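PDB 1KKO: methylaspartate ammonia-lyase from Citrobacter amalonaticus, which catalyses the reversible, magnesium-dependent anti elimination of ammonia from (2S,3S)-3-methylaspartate to give mesaconate, as a homodimeric member of the enolase superfamily. Local coordinates for residues D19-A22 against I23-A27; G42-S45 against V46-G50; A70-Q73 against Y74-A77; N124-T128 against A129-G133; I237-Y240 against G241-G244. All coordinates share one frame; numbering follows the deposited sequence.

Interaction 1. Residues D19-A22 against I23-A27; sequences DQQA and IKNGA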
loop_
_atom_site.group_PDB
_atom_site.type_symbol
_atom_site.label_atom_id
_atom_site.label_comp_id
_atom_site.label_asym_id
_atom_site.label_seq_id
_atom_site.Cartn_x
_atom_site.Cartn_y
_atom_site.Cartn_z
ATOM N N ASP A 19 -5.542 -13.575 16.076
ATOM C CA ASP A 19 -6.334 -13.980 17.225
ATOM C C ASP A 19 -5.740 -13.249 18.432
ATOM O O ASP A 19 -4.777 -13.713 19.045
ATOM C CB ASP A 19 -6.254 -15.492 17.355
ATOM C CG ASP A 19 -7.088 -16.030 18.473
ATOM O OD1 ASP A 19 -7.393 -15.271 19.412
ATOM O OD2 ASP A 19 -7.451 -17.218 18.457
ATOM N N GLN A 20 -6.285 -12.070 18.735
ATOM C CA GLN A 20 -5.750 -11.201 19.773
ATOM C C GLN A 20 -5.722 -11.901 21.119
ATOM O O GLN A 20 -4.781 -11.724 21.890
ATOM C CB GLN A 20 -6.575 -9.921 19.897
ATOM C CG GLN A 20 -5.888 -8.852 20.695
ATOM C CD GLN A 20 -6.700 -7.589 20.779
ATOM O OE1 GLN A 20 -7.880 -7.588 20.450
ATOM N NE2 GLN A 20 -6.075 -6.513 21.225
ATOM N N GLN A 21 -6.741 -12.703 21.391
ATOM C CA GLN A 21 -6.809 -13.390 22.670
ATOM C C GLN A 21 -5.659 -14.372 22.794
ATOM O O GLN A 21 -5.005 -14.422 23.834
ATOM C CB GLN A 21 -8.132 -14.116 22.838
ATOM C CG GLN A 21 -8.303 -14.730 24.221
ATOM C CD GLN A 21 -8.288 -13.687 25.317
ATOM O OE1 GLN A 21 -7.387 -13.665 26.162
ATOM N NE2 GLN A 21 -9.272 -12.802 25.297
ATOM N N ALA A 22 -5.414 -15.150 21.740
ATOM C CA ALA A 22 -4.341 -16.151 21.774
ATOM C C ALA A 22 -2.985 -15.481 21.935
ATOM O O ALA A 22 -2.101 -16.004 22.624
ATOM C CB ALA A 22 -4.369 -17.009 20.535
ATOM N N ILE A 23 -2.819 -14.320 21.316
ATOM C CA ILE A 23 -1.579 -13.576 21.442
ATOM C C ILE A 23 -1.433 -13.040 22.868
ATOM O O ILE A 23 -0.344 -13.134 23.462
ATOM C CB ILE A 23 -1.501 -12.467 20.374
ATOM C CG1 ILE A 23 -1.439 -13.116 18.988
ATOM C CG2 ILE A 23 -0.296 -11.574 20.592
ATOM C CD1 ILE A 23 -1.725 -12.173 17.861
ATOM N N LYS A 24 -2.516 -12.495 23.419
ATOM C CA LYS A 24 -2.508 -12.007 24.800
ATOM C C LYS A 24 -2.204 -13.140 25.761
ATOM O O LYS A 24 -1.569 -12.929 26.797
ATOM C CB LYS A 24 -3.866 -11.425 25.179
ATOM C CG LYS A 24 -4.174 -10.099 24.556
ATOM C CD LYS A 24 -5.515 -9.581 25.022
ATOM C CE LYS A 24 -5.397 -8.877 26.356
ATOM N NZ LYS A 24 -6.649 -8.159 26.721
ATOM N N ASN A 25 -2.711 -14.323 25.433
ATOM C CA ASN A 25 -2.494 -15.526 26.237
ATOM C C ASN A 25 -1.018 -15.919 26.289
ATOM O O ASN A 25 -0.648 -16.744 27.110
ATOM C CB ASN A 25 -3.290 -16.718 25.679
ATOM C CG ASN A 25 -4.802 -16.592 25.866
ATOM O OD1 ASN A 25 -5.570 -17.439 25.404
ATOM N ND2 ASN A 25 -5.227 -15.540 26.524
ATOM N N GLY A 26 -0.191 -15.358 25.403
ATOM C CA GLY A 26 1.238 -15.617 25.403
ATOM C C GLY A 26 1.778 -16.418 24.232
ATOM O O GLY A 26 2.902 -16.917 24.305
ATOM N N ALA A 27 1.007 -16.536 23.148
ATOM C CA ALA A 27 1.443 -17.329 21.996
ATOM C C ALA A 27 2.855 -16.972 21.608
ATOM O O ALA A 27 3.208 -15.803 21.477
ATOM C CB ALA A 27 0.511 -17.138 20.812
#

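Interaction 2. Residues G42-S45 against V46-G50; sequences GFTS and VRQAG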
loop_
_atom_site.group_PDB
_atom_site.type_symbol
_atom_site.label_atom_id
_atom_site.label_comp_id
_atom_site.label_asym_id
_atom_site.label_seq_id
_atom_site.Cartn_x
_atom_site.Cartn_y
_atom_site.Cartn_z
ATOM N N GLY A 42 -13.801 -19.038 14.849
ATOM C CA GLY A 42 -13.572 -18.731 13.449
ATOM C C GLY A 42 -12.126 -18.947 13.051
ATOM O O GLY A 42 -11.834 -19.371 11.934
ATOM N N PHE A 43 -11.213 -18.678 13.979
ATOM C CA PHE A 43 -9.791 -18.810 13.687
ATOM C C PHE A 43 -9.342 -20.257 13.659
ATOM O O PHE A 43 -9.641 -21.037 14.578
ATOM C CB PHE A 43 -8.946 -18.061 14.710
ATOM C CG PHE A 43 -8.921 -16.574 14.512
ATOM C CD1 PHE A 43 -7.846 -15.963 13.878
ATOM C CD2 PHE A 43 -9.964 -15.787 14.973
ATOM C CE1 PHE A 43 -7.816 -14.594 13.714
ATOM C CE2 PHE A 43 -9.944 -14.424 14.806
ATOM C CZ PHE A 43 -8.867 -13.818 14.178
ATOM N N THR A 44 -8.638 -20.621 12.601
ATOM C CA THR A 44 -8.041 -21.948 12.520
ATOM C C THR A 44 -6.529 -21.880 12.755
ATOM O O THR A 44 -5.889 -22.906 12.925
ATOM C CB THR A 44 -8.351 -22.638 11.195
ATOM O OG1 THR A 44 -8.110 -21.740 10.105
ATOM C CG2 THR A 44 -9.829 -22.976 11.090
ATOM N N SER A 45 -5.967 -20.671 12.750
ATOM C CA SER A 45 -4.564 -20.438 13.122
ATOM C C SER A 45 -4.545 -19.132 13.907
ATOM O O SER A 45 -5.463 -18.329 13.778
ATOM C CB SER A 45 -3.645 -20.304 11.912
ATOM O OG SER A 45 -3.577 -21.501 11.174
ATOM N N VAL A 46 -3.507 -18.890 14.697
ATOM C CA VAL A 46 -3.446 -17.657 15.469
ATOM C C VAL A 46 -3.353 -16.446 14.528
ATOM O O VAL A 46 -3.932 -15.390 14.809
ATOM C CB VAL A 46 -2.294 -17.673 16.498
ATOM C CG1 VAL A 46 -2.168 -16.336 17.178
ATOM C CG2 VAL A 46 -2.560 -18.749 17.556
ATOM N N ARG A 47 -2.633 -16.610 13.425
ATOM C CA ARG A 47 -2.508 -15.573 12.421
ATOM C C ARG A 47 -2.873 -16.165 11.067
ATOM O O ARG A 47 -2.368 -17.224 10.696
ATOM C CB ARG A 47 -1.085 -15.014 12.417
ATOM C CG ARG A 47 -0.722 -14.165 11.243
ATOM C CD ARG A 47 0.548 -13.403 11.459
ATOM N NE ARG A 47 0.319 -12.260 12.321
ATOM C CZ ARG A 47 1.266 -11.504 12.835
ATOM N NH1 ARG A 47 0.938 -10.441 13.547
ATOM N NH2 ARG A 47 2.548 -11.820 12.666
ATOM N N GLN A 48 -3.753 -15.470 10.350
ATOM C CA GLN A 48 -4.246 -15.887 9.044
ATOM C C GLN A 48 -4.136 -14.727 8.065
ATOM O O GLN A 48 -4.272 -13.565 8.441
ATOM C CB GLN A 48 -5.713 -16.360 9.144
ATOM C CG GLN A 48 -5.858 -17.642 9.941
ATOM C CD GLN A 48 -7.277 -18.116 10.076
ATOM O OE1 GLN A 48 -7.695 -18.474 11.175
ATOM N NE2 GLN A 48 -8.030 -18.105 8.981
ATOM N N ALA A 49 -3.879 -15.039 6.811
ATOM C CA ALA A 49 -3.837 -14.017 5.772
ATOM C C ALA A 49 -5.105 -13.179 5.787
ATOM O O ALA A 49 -6.210 -13.702 5.852
ATOM C CB ALA A 49 -3.698 -14.659 4.423
ATOM N N GLY A 50 -4.959 -11.864 5.711
ATOM C CA GLY A 50 -6.120 -11.004 5.622
ATOM C C GLY A 50 -6.770 -11.132 4.255
ATOM O O GLY A 50 -6.089 -11.150 3.229
HETATM O O HOH W 1 -10.389 -19.877 9.662
#

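Interaction 3. Residues A70-Q73 against Y74-A77; sequences AAVQ and YSGA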
loop_
_atom_site.group_PDB
_atom_site.type_symbol
_atom_site.label_atom_id
_atom_site.label_comp_id
_atom_site.label_asym_id
_atom_site.label_seq_id
_atom_site.Cartn_x
_atom_site.Cartn_y
_atom_site.Cartn_z
ATOM N N ALA A 70 -14.085 -5.662 4.004
ATOM C CA ALA A 70 -12.866 -5.886 4.773
ATOM C C ALA A 70 -13.204 -5.779 6.245
ATOM O O ALA A 70 -14.178 -5.113 6.614
ATOM C CB ALA A 70 -11.800 -4.870 4.406
ATOM N N ALA A 71 -12.384 -6.413 7.069
ATOM C CA ALA A 71 -12.588 -6.467 8.503
ATOM C C ALA A 71 -11.277 -6.198 9.223
ATOM O O ALA A 71 -10.189 -6.361 8.654
ATOM C CB ALA A 71 -13.135 -7.800 8.891
ATOM N N VAL A 72 -11.373 -5.828 10.495
ATOM C CA VAL A 72 -10.182 -5.447 11.235
ATOM C C VAL A 72 -9.258 -6.615 11.552
ATOM O O VAL A 72 -9.654 -7.777 11.541
ATOM C CB VAL A 72 -10.530 -4.687 12.540
ATOM C CG1 VAL A 72 -11.431 -3.489 12.247
ATOM C CG2 VAL A 72 -11.158 -5.591 13.543
ATOM N N GLN A 73 -8.014 -6.271 11.837
ATOM C CA GLN A 73 -6.995 -7.245 12.190
ATOM C C GLN A 73 -7.462 -8.134 13.337
ATOM O O GLN A 73 -7.415 -9.355 13.249
ATOM C CB GLN A 73 -5.714 -6.506 12.587
ATOM C CG GLN A 73 -4.593 -7.416 13.134
ATOM C CD GLN A 73 -3.293 -6.671 13.446
ATOM O OE1 GLN A 73 -2.251 -7.302 13.674
ATOM N NE2 GLN A 73 -3.340 -5.358 13.459
ATOM N N TYR A 74 -7.902 -7.512 14.422
ATOM C CA TYR A 74 -8.330 -8.260 15.599
ATOM C C TYR A 74 -9.831 -8.551 15.513
ATOM O O TYR A 74 -10.622 -8.147 16.372
ATOM C CB TYR A 74 -7.929 -7.504 16.873
ATOM C CG TYR A 74 -6.427 -7.251 16.969
ATOM C CD1 TYR A 74 -5.523 -8.298 16.893
ATOM C CD2 TYR A 74 -5.921 -5.968 17.088
ATOM C CE1 TYR A 74 -4.149 -8.069 16.978
ATOM C CE2 TYR A 74 -4.564 -5.737 17.155
ATOM C CZ TYR A 74 -3.681 -6.784 17.101
ATOM O OH TYR A 74 -2.317 -6.531 17.159
ATOM N N SER A 75 -10.216 -9.290 14.480
ATOM C CA SER A 75 -11.605 -9.650 14.253
ATOM C C SER A 75 -12.073 -10.637 15.317
ATOM O O SER A 75 -11.297 -11.446 15.833
ATOM C CB SER A 75 -11.793 -10.252 12.859
ATOM O OG SER A 75 -11.876 -9.252 11.853
ATOM N N GLY A 76 -13.353 -10.565 15.666
ATOM C CA GLY A 76 -13.897 -11.445 16.674
ATOM C C GLY A 76 -13.544 -11.011 18.084
ATOM O O GLY A 76 -13.999 -11.647 19.030
ATOM N N ALA A 77 -12.748 -9.953 18.236
ATOM C CA ALA A 77 -12.373 -9.435 19.548
ATOM C C ALA A 77 -13.239 -8.232 19.902
ATOM O O ALA A 77 -13.725 -7.530 19.019
ATOM C CB ALA A 77 -10.892 -9.015 19.555
#

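Interaction 4. Residues N124-T128 against A129-G133; sequences NLLHT and AVRYG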
loop_
_atom_site.group_PDB
_atom_site.type_symbol
_atom_site.label_atom_id
_atom_site.label_comp_id
_atom_site.label_asym_id
_atom_site.label_seq_id
_atom_site.Cartn_x
_atom_site.Cartn_y
_atom_site.Cartn_z
ATOM N N ASN A 124 -29.824 -13.022 10.624
ATOM C CA ASN A 124 -28.641 -12.268 11.012
ATOM C C ASN A 124 -28.347 -11.086 10.124
ATOM O O ASN A 124 -28.438 -11.200 8.905
ATOM C CB ASN A 124 -27.452 -13.206 10.965
ATOM C CG ASN A 124 -27.616 -14.373 11.899
ATOM O OD1 ASN A 124 -28.052 -14.203 13.033
ATOM N ND2 ASN A 124 -27.282 -15.561 11.431
ATOM N N LEU A 125 -28.012 -9.948 10.738
ATOM C CA LEU A 125 -27.584 -8.777 9.986
ATOM C C LEU A 125 -26.372 -9.200 9.200
ATOM O O LEU A 125 -25.619 -10.084 9.608
ATOM C CB LEU A 125 -27.144 -7.598 10.879
ATOM C CG LEU A 125 -28.171 -6.661 11.506
ATOM C CD1 LEU A 125 -27.424 -5.627 12.341
ATOM C CD2 LEU A 125 -29.072 -5.979 10.471
ATOM N N LEU A 126 -26.187 -8.565 8.064
ATOM C CA LEU A 126 -24.995 -8.818 7.300
ATOM C C LEU A 126 -23.762 -8.475 8.134
ATOM O O LEU A 126 -23.764 -7.533 8.932
ATOM C CB LEU A 126 -24.983 -7.959 6.052
ATOM C CG LEU A 126 -26.019 -8.296 4.980
ATOM C CD1 LEU A 126 -25.967 -7.266 3.882
ATOM C CD2 LEU A 126 -25.802 -9.701 4.426
ATOM N N HIS A 127 -22.711 -9.250 7.932
ATOM C CA HIS A 127 -21.437 -8.994 8.574
ATOM C C HIS A 127 -21.079 -7.529 8.331
ATOM O O HIS A 127 -21.321 -6.994 7.244
ATOM C CB HIS A 127 -20.401 -9.919 7.949
ATOM C CG HIS A 127 -19.090 -9.975 8.667
ATOM N ND1 HIS A 127 -18.220 -8.903 8.749
ATOM C CD2 HIS A 127 -18.494 -10.998 9.321
ATOM C CE1 HIS A 127 -17.139 -9.275 9.412
ATOM N NE2 HIS A 127 -17.285 -10.538 9.779
ATOM N N THR A 128 -20.487 -6.865 9.319
ATOM C CA THR A 128 -20.090 -5.477 9.138
ATOM C C THR A 128 -19.206 -5.289 7.910
ATOM O O THR A 128 -19.302 -4.267 7.259
ATOM C CB THR A 128 -19.355 -4.908 10.371
ATOM O OG1 THR A 128 -18.329 -5.813 10.794
ATOM C CG2 THR A 128 -20.315 -4.728 11.535
ATOM N N ALA A 129 -18.351 -6.260 7.601
ATOM C CA ALA A 129 -17.452 -6.143 6.445
ATOM C C ALA A 129 -18.221 -6.082 5.143
ATOM O O ALA A 129 -17.797 -5.417 4.217
ATOM C CB ALA A 129 -16.486 -7.294 6.410
ATOM N N VAL A 130 -19.315 -6.829 5.055
ATOM C CA VAL A 130 -20.155 -6.829 3.861
ATOM C C VAL A 130 -20.863 -5.476 3.734
ATOM O O VAL A 130 -20.892 -4.874 2.672
ATOM C CB VAL A 130 -21.160 -7.983 3.891
ATOM C CG1 VAL A 130 -22.167 -7.858 2.734
ATOM C CG2 VAL A 130 -20.423 -9.296 3.844
ATOM N N ARG A 131 -21.435 -4.991 4.826
ATOM C CA ARG A 131 -22.076 -3.699 4.796
ATOM C C ARG A 131 -21.048 -2.613 4.455
ATOM O O ARG A 131 -21.340 -1.678 3.718
ATOM C CB ARG A 131 -22.731 -3.426 6.136
ATOM C CG ARG A 131 -23.899 -4.359 6.398
ATOM C CD ARG A 131 -24.572 -4.062 7.693
ATOM N NE ARG A 131 -24.073 -4.710 8.887
ATOM C CZ ARG A 131 -24.057 -4.127 10.096
ATOM N NH1 ARG A 131 -24.399 -2.839 10.276
ATOM N NH2 ARG A 131 -23.651 -4.827 11.121
ATOM N N TYR A 132 -19.832 -2.754 4.981
ATOM C CA TYR A 132 -18.762 -1.810 4.693
ATOM C C TYR A 132 -18.471 -1.771 3.188
ATOM O O TYR A 132 -18.484 -0.706 2.572
ATOM C CB TYR A 132 -17.521 -2.231 5.467
ATOM C CG TYR A 132 -16.368 -1.266 5.538
ATOM C CD1 TYR A 132 -16.551 0.066 5.870
ATOM C CD2 TYR A 132 -15.059 -1.717 5.326
ATOM C CE1 TYR A 132 -15.473 0.927 5.970
ATOM C CE2 TYR A 132 -13.975 -0.869 5.447
ATOM C CZ TYR A 132 -14.186 0.463 5.775
ATOM O OH TYR A 132 -13.138 1.346 5.912
ATOM N N GLY A 133 -18.223 -2.932 2.593
ATOM C CA GLY A 133 -17.900 -2.980 1.178
ATOM C C GLY A 133 -19.043 -2.590 0.259
ATOM O O GLY A 133 -18.846 -1.875 -0.712
HETATM O O HOH W 2 -23.277 -7.635 11.729
#

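Interaction 5. Residues I237-Y240 against G241-G244; sequences IDVY and GTIG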
loop_
_atom_site.group_PDB
_atom_site.type_symbol
_atom_site.label_atom_id
_atom_site.label_comp_id
_atom_site.label_asym_id
_atom_site.label_seq_id
_atom_site.Cartn_x
_atom_site.Cartn_y
_atom_site.Cartn_z
ATOM N N ILE A 237 -0.367 7.603 21.033
ATOM C CA ILE A 237 0.160 6.289 21.346
ATOM C C ILE A 237 -0.957 5.418 21.895
ATOM O O ILE A 237 -1.720 5.851 22.749
ATOM C CB ILE A 237 1.311 6.425 22.366
ATOM C CG1 ILE A 237 2.493 7.169 21.720
ATOM C CG2 ILE A 237 1.729 5.056 22.899
ATOM C CD1 ILE A 237 3.571 7.627 22.700
ATOM N N ASP A 238 -1.060 4.199 21.365
ATOM C CA ASP A 238 -2.087 3.239 21.760
ATOM C C ASP A 238 -1.462 2.215 22.691
ATOM O O ASP A 238 -0.490 1.526 22.330
ATOM C CB ASP A 238 -2.644 2.537 20.520
ATOM C CG ASP A 238 -3.900 1.713 20.790
ATOM O OD1 ASP A 238 -4.257 1.407 21.967
ATOM O OD2 ASP A 238 -4.594 1.324 19.814
ATOM N N VAL A 239 -2.032 2.108 23.885
ATOM C CA VAL A 239 -1.480 1.239 24.920
ATOM C C VAL A 239 -2.293 -0.010 25.232
ATOM O O VAL A 239 -1.970 -0.732 26.170
ATOM C CB VAL A 239 -1.186 2.026 26.197
ATOM C CG1 VAL A 239 -0.282 3.205 25.887
ATOM C CG2 VAL A 239 -2.471 2.512 26.852
ATOM N N TYR A 240 -3.342 -0.282 24.467
ATOM C CA TYR A 240 -4.030 -1.571 24.558
ATOM C C TYR A 240 -4.366 -2.007 25.970
ATOM O O TYR A 240 -4.225 -3.187 26.316
ATOM C CB TYR A 240 -3.196 -2.651 23.851
ATOM C CG TYR A 240 -3.201 -2.416 22.373
ATOM C CD1 TYR A 240 -2.271 -1.576 21.795
ATOM C CD2 TYR A 240 -4.176 -2.973 21.566
ATOM C CE1 TYR A 240 -2.279 -1.319 20.447
ATOM C CE2 TYR A 240 -4.195 -2.727 20.202
ATOM C CZ TYR A 240 -3.245 -1.893 19.657
ATOM O OH TYR A 240 -3.257 -1.629 18.305
ATOM N N GLY A 241 -4.854 -1.064 26.767
ATOM C CA GLY A 241 -5.290 -1.341 28.125
ATOM C C GLY A 241 -4.191 -1.602 29.129
ATOM O O GLY A 241 -4.489 -1.871 30.299
ATOM N N THR A 242 -2.930 -1.495 28.723
ATOM C CA THR A 242 -1.842 -1.893 29.626
ATOM C C THR A 242 -1.677 -0.988 30.836
ATOM O O THR A 242 -1.236 -1.450 31.885
ATOM C CB THR A 242 -0.497 -2.047 28.888
ATOM O OG1 THR A 242 -0.185 -0.834 28.196
ATOM C CG2 THR A 242 -0.575 -3.147 27.825
ATOM N N ILE A 243 -2.019 0.289 30.716
ATOM C CA ILE A 243 -1.904 1.194 31.854
ATOM C C ILE A 243 -2.834 0.740 32.984
ATOM O O ILE A 243 -2.433 0.721 34.149
ATOM C CB ILE A 243 -2.150 2.658 31.421
ATOM C CG1 ILE A 243 -0.992 3.129 30.536
ATOM C CG2 ILE A 243 -2.280 3.578 32.635
ATOM C CD1 ILE A 243 -1.183 4.484 29.887
ATOM N N GLY A 244 -4.048 0.326 32.648
ATOM C CA GLY A 244 -4.971 -0.192 33.651
ATOM C C GLY A 244 -4.402 -1.400 34.376
ATOM O O GLY A 244 -4.599 -1.562 35.590
#

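Interaction 1. Residues D19-A22 against I23-A27
A short helix, 20-24, is capped at one end and closed by a Schellman motif at the other, and its last turn carries the bond between Ala-27 N and Ala-22 O (3.2 Å). Gly-26, with positive phi, turns the chain out of the helix and also donates its N to Ile-23 O. At the start, Asp-19 is the N-cap: Ala-22 N reaches Asp-19 OD1 over 3.1 Å from above the carboxylate plane, and Thr-40 and Val-39 hold the same carboxylate. Between the ends, Ile-23 N, Lys-24 N and Asn-25 N each bond to the carbonyl O four residues back. On the outer surface the amides of Gln-21 and Asn-25 meet with their planes 39° apart. A bend at chi2 (61°) turns the end of Gln-21 forward along the helix, to the side chain of Asn-25, so that Asn-25 ND2 gives Gln-21 OE1 a weak bond of 2.9 Å at 128°. Lys-24 lays CG against Gln-20 O (3.2 Å). Ile-23, and Ala-27 just after the helix, touch Tyr-34 of strand 33-34, while Asp-19 is joined by a backbone bond to Val-46, just before strand 47-59.

Interaction 2. Residues G42-S45 against V46-G50
With chi1 at -67° and the chain extended beyond, Gln-48 swings CG beside its own backbone N and then runs straight out, which carries its amide back to the loop three and four residues earlier. There OE1 accepts two backbone N-H groups. Thr-44 N lies 2.7 Å from Gln-48 OE1, tilted 32° from the carbonyl plane, and Ser-45 N lies 3.2 Å from Gln-48 OE1, further above it. Both come from the same face, so one oxygen ties down two successive peptides of a segment without helix or strand. The other end of the amide is fixed by a water that accepts from Gln-48 NE2, donates to Gly-42 O at 2.7 Å and is also bonded to Thr-44 OG1. These bonds at both amide ends probably restrict its rotation about chi3. The Phe-43 side chain crosses it obliquely, ring and amide planes 82° apart, with Phe-43 CD1 3.7 Å from Gln-48 OE1, and the methylene CG of Gln-48 packs 4.0 Å from Ser-45 CB. The arrangement joins the loop to the start of strand 47-59, the middle strand of the three-stranded antiparallel sheet. Phe-43 packs on Phe-17 of strand 3-18, Val-46 is covered by Ala-22 and Ile-23 of helix 20-24, and Ala-49 rests on Leu-186 of the second subunit.

Interaction 3. Residues A70-Q73 against Y74-A77
Val-72 O accepts the hydroxyl of Ser-75 in the shortest polar bond between the two segments, with Ser-75 OG 2.7 Å from Val-72 O and tilted only slightly from the carbonyl plane. The first torsion of Ser-75 sets that hydroxyl beside the backbone N of its own residue, facing back along the chain, and Ala-71 CB packs against Ser-75 OG at 3.5 Å. The backbone folds tightly here: Ser-75 N gives Gln-73 O a weak bond of 3.1 Å, closing an inverse gamma turn centred on Tyr-74, and a type II beta turn follows from Tyr-74 to Ala-77. The side chains of Gln-73 and Tyr-74 run side by side in the same direction. Gln-73 is extended, its CG anti to the backbone N (chi1 174°), which places that methylene over the middle of the tyrosine ring. The CH-pi contact has Gln-73 CG 3.9 Å from the Tyr-74 ring centroid and 12° off the normal, and farther out the amide plane stacks over the ring at a tilt of 12°. Val-72 CG2 touches Tyr-74 C at 3.8 Å. Gln-73 N is held by Thr-360, and the Gln-73 side chain touches Cys-361; both of these belong to the substrate-binding site. Val-72 packs on Lys-331, the proton acceptor. The turn is consistent with holding Val-72 and Gln-73 at the edge of the active site, and the apolar Val-72 lines the side of the lysine.

Interaction 4. Residues N124-T128 against A129-G133
Arg-131 turns back over the chain that precedes its helix, with Leu-126 O at the edge of its guanidinium and Leu-125 CD1 over one face. A bend at chi3 brings Arg-131 NE to within 2.8 Å of Leu-126 O; the oxygen lies 11° out of the guanidinium plane, but NE stands 36° out of the carbonyl plane. A water donating to Leu-126 O also accepts from Arg-131 NH2. Leu-125 CD1 sits 4.0 Å above the guanidinium, offset toward its rim, and Thr-128 CG2 approaches Arg-131 NH2 obliquely to 3.4 Å. The remaining nitrogen, NH1, makes a salt bridge with Asp-117. This is the start of helix 128-146, where His-127 is the N-cap and uses its ring in place of the more usual Ser, Thr, Asp or Asn. Ala-129 N points at the ring edge, 2.9 Å from His-127 ND1 and 3° out of its plane, so ND1 acts as acceptor; NE2 bonds to Pro-82 O. Arg-131 N and Tyr-132 N then continue the helical bonds to His-127 O and Thr-128 O. Next to the cap, Leu-126 and Val-130 cross at about a right angle, CD1 to CG1 4.0 Å, and both pack on helix 86-101.

Interaction 5. Residues I237-Y240 against G241-G244
Thr-242 places OG1 between its backbone N and carbonyl carbon (chi1 56°), so that hydroxyl and amide both turn to Val-239 O. Thr-242 OG1 donates over 2.7 Å to Val-239 O in the carbonyl plane, on a lone pair, while Thr-242 N donates to Val-239 O over 2.8 Å from 37° above that plane. The amide bond closes a type I' beta turn from Val-239 to Thr-242. Tyr-240 and Gly-241 both have positive phi, and Gly-241 is the N-cap of helix 242-246. At Val-239 chi1 of -55° puts CG1 anti to the carbonyl carbon and leaves CG2, between backbone N and carbonyl carbon, to meet Ile-243 CD1 at 3.8 Å, an oblique crossing. Ile-243 packs on helices 200-204 and 251-260. On the strand side, Asp-238 forms an Asx turn: Tyr-240 N reaches Asp-238 OD1 at 3.2 Å, on the anti side of the carboxylate but out of its plane. Asp-238 OD1 also sits over one face of the Tyr-240 ring, 3.6 Å from its plane, toward the rim, and Tyr-240 OH bonds to His-194, the transition state stabiliser. Asp-238 is a magnesium ligand at the C-terminal end of barrel strand 234-238, where active-site residues of TIM barrels lie. Tyr-240, held by this turn, probably helps position His-194, and the N-H on OD1 probably limits the rotation of a carboxylate that has to meet the metal.

Along the chain the five contacts follow in series; none nests inside or crosses another, and each closes a local turn, cap or loop. Interactions 1 to 4 belong to the N-terminal part and interaction 5 to the barrel. Interaction 1, after strand 3-18, meets interaction 2 at the entry to strand 47-59, where Ile-23 packs on Val-46. Interaction 3, beyond strand 64-69, touches interaction 2 through Phe-43 and interaction 4 through Ala-70 and Ala-129, joining the sheet to helix 128-146. Interaction 5 is reached from the N-terminal side by Gln-20 and Tyr-74, both packing on Tyr-240. Interaction 4 stays about 16 Å from interaction 5, between nearest atoms.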